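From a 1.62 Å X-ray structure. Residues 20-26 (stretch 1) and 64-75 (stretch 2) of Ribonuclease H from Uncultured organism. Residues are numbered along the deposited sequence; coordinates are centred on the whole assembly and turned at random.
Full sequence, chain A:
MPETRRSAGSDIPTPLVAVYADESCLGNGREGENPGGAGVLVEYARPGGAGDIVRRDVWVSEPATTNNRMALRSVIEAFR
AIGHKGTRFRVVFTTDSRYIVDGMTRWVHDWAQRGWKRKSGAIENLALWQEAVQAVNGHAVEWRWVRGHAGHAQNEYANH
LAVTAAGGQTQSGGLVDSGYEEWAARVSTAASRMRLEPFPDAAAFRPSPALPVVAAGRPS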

ATOM      1  N   TYR A  20      -4.031  -4.622  -0.278  1.00 14.76           N
ATOM      2  CA  TYR A  20      -2.909  -5.380  -0.760  1.00 16.48           C
ATOM      3  C   TYR A  20      -2.181  -4.519  -1.755  1.00 15.63           C
ATOM      4  O   TYR A  20      -2.726  -4.184  -2.730  1.00 16.75           O
ATOM      5  N   ALA A  21      -0.926  -4.224  -1.469  1.00 16.05           N
ATOM      6  CA  ALA A  21      -0.171  -3.259  -2.238  1.00 15.67           C
ATOM      7  C   ALA A  21       1.121  -3.843  -2.776  1.00 17.81           C
ATOM      8  O   ALA A  21       1.640  -4.725  -2.201  1.00 20.86           O
ATOM      9  N   ASP A  22       1.561  -3.345  -3.926  1.00 18.23           N
ATOM     10  CA  ASP A  22       2.838  -3.724  -4.511  1.00 18.56           C
ATOM     11  C   ASP A  22       3.388  -2.608  -5.349  1.00 19.00           C
ATOM     12  O   ASP A  22       2.730  -1.696  -5.616  1.00 17.11           O
ATOM     13  N   GLU A  23       4.653  -2.721  -5.683  1.00 20.66           N
ATOM     14  CA  GLU A  23       5.293  -1.738  -6.528  1.00 20.51           C
ATOM     15  C   GLU A  23       6.230  -2.425  -7.485  1.00 22.35           C
ATOM     16  O   GLU A  23       6.663  -3.492  -7.208  1.00 19.72           O
ATOM     17  N   SER A  24       6.482  -1.800  -8.618  1.00 19.02           N
ATOM     18  CA  SER A  24       7.461  -2.339  -9.492  1.00 19.06           C
ATOM     19  C   SER A  24       8.068  -1.275 -10.394  1.00 17.64           C
ATOM     20  O   SER A  24       7.406  -0.370 -10.806  1.00 20.35           O
ATOM     21  N   CYS A  25       9.331  -1.465 -10.723  1.00 19.25           N
ATOM     22  CA  CYS A  25       9.980  -0.705 -11.762  1.00 20.95           C
ATOM     23  C   CYS A  25      10.227  -1.631 -12.942  1.00 20.03           C
ATOM     24  O   CYS A  25      10.298  -2.807 -12.777  1.00 23.36           O
ATOM     25  N   LEU A  26      10.338  -1.066 -14.121  1.00 20.30           N
ATOM     26  CA  LEU A  26      10.609  -1.832 -15.298  1.00 23.15           C
ATOM     27  C   LEU A  26      11.882  -1.397 -15.958  1.00 25.48           C
ATOM     28  O   LEU A  26      12.046  -0.271 -16.206  1.00 31.52           O
ATOM     29  N   ALA A  64      10.426   7.882 -14.120  1.00 19.61           N
ATOM     30  CA  ALA A  64      11.779   7.600 -13.702  1.00 19.48           C
ATOM     31  C   ALA A  64      11.706   7.654 -12.204  1.00 19.81           C
ATOM     32  O   ALA A  64      11.404   8.660 -11.676  1.00 23.77           O
ATOM     33  N   THR A  65      11.937   6.533 -11.569  1.00 17.75           N
ATOM     34  CA  THR A  65      11.642   6.431 -10.163  1.00 16.50           C
ATOM     35  C   THR A  65      12.383   5.261  -9.548  1.00 19.62           C
ATOM     36  O   THR A  65      13.211   4.693 -10.187  1.00 21.35           O
ATOM     37  N   THR A  66      12.101   4.986  -8.296  1.00 18.52           N
ATOM     38  CA  THR A  66      12.726   3.896  -7.579  1.00 18.30           C
ATOM     39  C   THR A  66      11.701   3.006  -6.872  1.00 17.22           C
ATOM     40  O   THR A  66      10.631   3.375  -6.682  1.00 17.02           O
ATOM     41  N   ASN A  67      12.109   1.807  -6.504  1.00 19.31           N
ATOM     42  CA  ASN A  67      11.217   0.890  -5.867  1.00 18.57           C
ATOM     43  C   ASN A  67      10.770   1.428  -4.525  1.00 16.94           C
ATOM     44  O   ASN A  67       9.649   1.299  -4.201  1.00 22.05           O
ATOM     45  N   ASN A  68      11.671   2.036  -3.787  1.00 19.63           N
ATOM     46  CA  ASN A  68      11.325   2.616  -2.509  1.00 19.09           C
ATOM     47  C   ASN A  68      10.344   3.749  -2.638  1.00 19.59           C
ATOM     48  O   ASN A  68       9.498   3.893  -1.824  1.00 18.58           O
ATOM     49  N   ARG A  69      10.523   4.578  -3.642  1.00 15.90           N
ATOM     50  CA  ARG A  69       9.586   5.652  -3.809  1.00 17.67           C
ATOM     51  C   ARG A  69       8.185   5.103  -4.122  1.00 18.02           C
ATOM     52  O   ARG A  69       7.219   5.513  -3.571  1.00 18.27           O
ATOM     53  N   MET A  70       8.118   4.174  -5.045  1.00 15.58           N
ATOM     54  CA  MET A  70       6.847   3.609  -5.423  1.00 17.24           C
ATOM     55  C   MET A  70       6.142   2.839  -4.264  1.00 17.84           C
ATOM     56  O   MET A  70       4.954   2.828  -4.153  1.00 17.96           O
ATOM     57  N   ALA A  71       6.929   2.191  -3.445  1.00 16.21           N
ATOM     58  CA  ALA A  71       6.373   1.526  -2.310  1.00 16.32           C
ATOM     59  C   ALA A  71       5.705   2.566  -1.406  1.00 15.80           C
ATOM     60  O   ALA A  71       4.641   2.355  -0.955  1.00 18.23           O
ATOM     61  N   LEU A  72       6.371   3.684  -1.201  1.00 16.51           N
ATOM     62  CA  LEU A  72       5.775   4.747  -0.404  1.00 16.91           C
ATOM     63  C   LEU A  72       4.505   5.327  -1.042  1.00 18.76           C
ATOM     64  O   LEU A  72       3.560   5.584  -0.381  1.00 18.75           O
ATOM     65  N   ARG A  73       4.507   5.488  -2.350  1.00 16.38           N
ATOM     66  CA  ARG A  73       3.320   5.952  -3.032  1.00 18.20           C
ATOM     67  C   ARG A  73       2.157   4.991  -2.901  1.00 15.87           C
ATOM     68  O   ARG A  73       1.035   5.408  -2.883  1.00 18.54           O
ATOM     69  N   SER A  74       2.456   3.703  -2.817  1.00 16.84           N
ATOM     70  CA  SER A  74       1.397   2.742  -2.655  1.00 17.74           C
ATOM     71  C   SER A  74       0.671   3.008  -1.358  1.00 17.01           C
ATOM     72  O   SER A  74      -0.506   2.896  -1.284  1.00 19.04           O
ATOM     73  N   VAL A  75       1.413   3.332  -0.333  1.00 17.44           N
ATOM     74  CA  VAL A  75       0.767   3.696   0.913  1.00 16.66           C
ATOM     75  C   VAL A  75      -0.002   4.999   0.808  1.00 19.11           C
ATOM     76  O   VAL A  75      -1.125   5.087   1.174  1.00 18.17           O
TER

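When a helix packs against the face of a β-strand, alternate strand residues meet it, and small helix residues allow close approach; this ribonuclease H gives a compact example. Strand 20-25 and helix 67-75 run nearly antiparallel, at 152°, and their axes come within 7.3 Å. Tyr 20 (chi1 m) lies out of reach. Ala 21 points toward the helix, its CB 3.7 Å from Ser 74 OG. Ser 74, in the p rotamer, turns that hydroxyl back to its own helix, where OG donates to Ala 71 O at 2.7 Å.

Asp 22 (t) points away, and only its backbone comes close, with O 4.2 Å from Ser 74 CB. Glu 23 then supplies the broadest contact. Its p, m start folds the chain along the helix: CB lies 3.8 Å from Met 70 CB, CG 3.6 Å from Asn 67 O, and OE1 3.5 Å from Ala 71 CB. Met 70 (m, m, m) offers its base here while its end leads away. No direct hydrogen bond joins the stretches; instead, water 1 donates to both Glu 23 OE1 (2.6 Å) and Ser 74 OG (2.9 Å), bridging a carboxylate and a hydroxyl whose OE1 and OG atoms stand 4.5 Å apart.

Ser 24 (t) again points away, although its CA comes within 4.0 Å of Asn 67 OD1. Cys 25 (m) returns toward the start of stretch 2, its SG 3.8 Å from Thr 66 C and 4.2 Å from Thr 65 CG2. The side chain of Asn 67 (m) starts sideways but ends nearer the strand, where water 2 accepts from Cys 25 N (2.9 Å) and donates to Asn 67 OD1 (2.6 Å). Thr 66 (p), pointing away from the strand, caps the helix, OG1 accepting from Arg 69 N at 3.2 Å.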

ATOM      1  CB  TYR A  20      -3.359  -6.693  -1.441  1.00 15.42           C
ATOM      2  CG  TYR A  20      -4.115  -7.595  -0.511  1.00 16.18           C
ATOM      3  CD1 TYR A  20      -3.469  -8.503   0.236  1.00 17.88           C
ATOM      4  CD2 TYR A  20      -5.477  -7.492  -0.377  1.00 16.50           C
ATOM      5  CE1 TYR A  20      -4.136  -9.286   1.097  1.00 16.70           C
ATOM      6  CE2 TYR A  20      -6.139  -8.276   0.465  1.00 16.81           C
ATOM      7  CZ  TYR A  20      -5.458  -9.174   1.220  1.00 17.94           C
ATOM      8  OH  TYR A  20      -6.064  -9.999   2.106  1.00 24.41           O
ATOM      9  CB  ALA A  21       0.118  -2.083  -1.392  1.00 17.69           C
ATOM     10  CB  ASP A  22       2.788  -4.997  -5.344  1.00 20.52           C
ATOM     11  CG  ASP A  22       4.171  -5.528  -5.659  1.00 27.27           C
ATOM     12  OD1 ASP A  22       4.946  -5.656  -4.779  1.00 33.72           O
ATOM     13  OD2 ASP A  22       4.518  -5.722  -6.795  1.00 40.88           O
ATOM     14  CB  GLU A  23       6.062  -0.738  -5.700  1.00 20.67           C
ATOM     15  CG  GLU A  23       7.183  -1.300  -4.852  1.00 21.25           C
ATOM     16  CD  GLU A  23       6.667  -2.284  -3.804  1.00 30.20           C
ATOM     17  OE1 GLU A  23       5.760  -1.910  -3.081  1.00 31.02           O
ATOM     18  OE2 GLU A  23       7.135  -3.415  -3.721  1.00 36.14           O
ATOM     19  CB  SER A  24       6.830  -3.389 -10.354  1.00 23.50           C
ATOM     20  OG  SER A  24       7.805  -4.063 -11.075  1.00 28.47           O
ATOM     21  CB  CYS A  25      11.316  -0.190 -11.307  1.00 22.98           C
ATOM     22  SG  CYS A  25      11.219   1.200 -10.200  1.00 26.94           S
ATOM     23  CB  LEU A  26       9.510  -1.642 -16.308  1.00 23.98           C
ATOM     24  CG  LEU A  26       8.084  -1.943 -15.965  1.00 26.97           C
ATOM     25  CD1 LEU A  26       7.245  -1.327 -17.030  1.00 32.88           C
ATOM     26  CD2 LEU A  26       7.921  -3.379 -15.974  1.00 28.48           C
ATOM     27  CB  ALA A  64      12.718   8.635 -14.211  1.00 22.83           C
ATOM     28  CB  THR A  65      10.130   6.356  -9.949  1.00 17.11           C
ATOM     29  OG1 THR A  65       9.827   6.456  -8.565  1.00 17.74           O
ATOM     30  CG2 THR A  65       9.576   5.092 -10.507  1.00 18.00           C
ATOM     31  CB  THR A  66      13.719   4.385  -6.526  1.00 18.27           C
ATOM     32  OG1 THR A  66      13.008   5.050  -5.528  1.00 18.44           O
ATOM     33  CG2 THR A  66      14.689   5.314  -7.089  1.00 21.08           C
ATOM     34  CB  ASN A  67      11.795  -0.499  -5.675  1.00 24.49           C
ATOM     35  CG  ASN A  67      11.776  -1.313  -6.929  1.00 32.20           C
ATOM     36  OD1 ASN A  67      10.750  -1.800  -7.344  1.00 40.32           O
ATOM     37  ND2 ASN A  67      12.921  -1.452  -7.551  1.00 42.98           N
ATOM     38  CB  ASN A  68      12.540   3.077  -1.741  1.00 19.68           C
ATOM     39  CG  ASN A  68      13.355   1.933  -1.161  1.00 23.77           C
ATOM     40  OD1 ASN A  68      12.977   0.821  -1.207  1.00 27.23           O
ATOM     41  ND2 ASN A  68      14.469   2.257  -0.605  1.00 29.17           N
ATOM     42  CB  ARG A  69      10.003   6.563  -4.967  1.00 19.77           C
ATOM     43  CG  ARG A  69      10.902   7.730  -4.655  1.00 24.35           C
ATOM     44  CD  ARG A  69      10.937   8.802  -5.849  1.00 24.61           C
ATOM     45  NE  ARG A  69       9.644   9.360  -6.204  1.00 27.22           N
ATOM     46  CZ  ARG A  69       9.066  10.358  -5.574  1.00 28.31           C
ATOM     47  NH1 ARG A  69       9.680  10.899  -4.569  1.00 31.01           N
ATOM     48  NH2 ARG A  69       7.893  10.792  -5.923  1.00 26.72           N
ATOM     49  CB  MET A  70       6.946   2.809  -6.736  1.00 17.25           C
ATOM     50  CG  MET A  70       7.387   3.624  -7.903  1.00 19.69           C
ATOM     51  SD  MET A  70       6.530   5.238  -8.081  1.00 22.42           S
ATOM     52  CE  MET A  70       4.936   4.736  -8.510  1.00 24.45           C
ATOM     53  CB  ALA A  71       7.420   0.787  -1.582  1.00 15.82           C
ATOM     54  CB  LEU A  72       6.798   5.809   0.000  1.00 16.84           C
ATOM     55  CG  LEU A  72       7.750   5.418   1.096  1.00 18.30           C
ATOM     56  CD1 LEU A  72       8.988   6.276   1.083  1.00 16.08           C
ATOM     57  CD2 LEU A  72       7.046   5.497   2.380  1.00 17.95           C
ATOM     58  CB  ARG A  73       3.593   6.304  -4.483  1.00 18.31           C
ATOM     59  CG  ARG A  73       4.711   7.278  -4.578  1.00 25.44           C
ATOM     60  CD  ARG A  73       4.564   8.354  -5.595  1.00 27.16           C
ATOM     61  NE  ARG A  73       3.216   8.845  -5.757  1.00 26.33           N
ATOM     62  CZ  ARG A  73       2.794   9.320  -6.902  1.00 35.69           C
ATOM     63  NH1 ARG A  73       3.629   9.369  -7.901  1.00 34.66           N
ATOM     64  NH2 ARG A  73       1.568   9.764  -7.066  1.00 35.53           N
ATOM     65  CB  SER A  74       1.901   1.292  -2.760  1.00 18.78           C
ATOM     66  OG  SER A  74       2.487   0.782  -1.601  1.00 20.25           O
ATOM     67  CB  VAL A  75       1.789   3.893   2.012  1.00 16.13           C
ATOM     68  CG1 VAL A  75       1.114   4.345   3.313  1.00 19.48           C
ATOM     69  CG2 VAL A  75       2.510   2.657   2.253  1.00 16.91           C
TER
HETATM   70  O   HOH W   1       3.738  -1.855  -1.390  1.00 24.54           O
HETATM   71  O   HOH W   2      10.914  -3.436  -9.344  1.00 34.22           O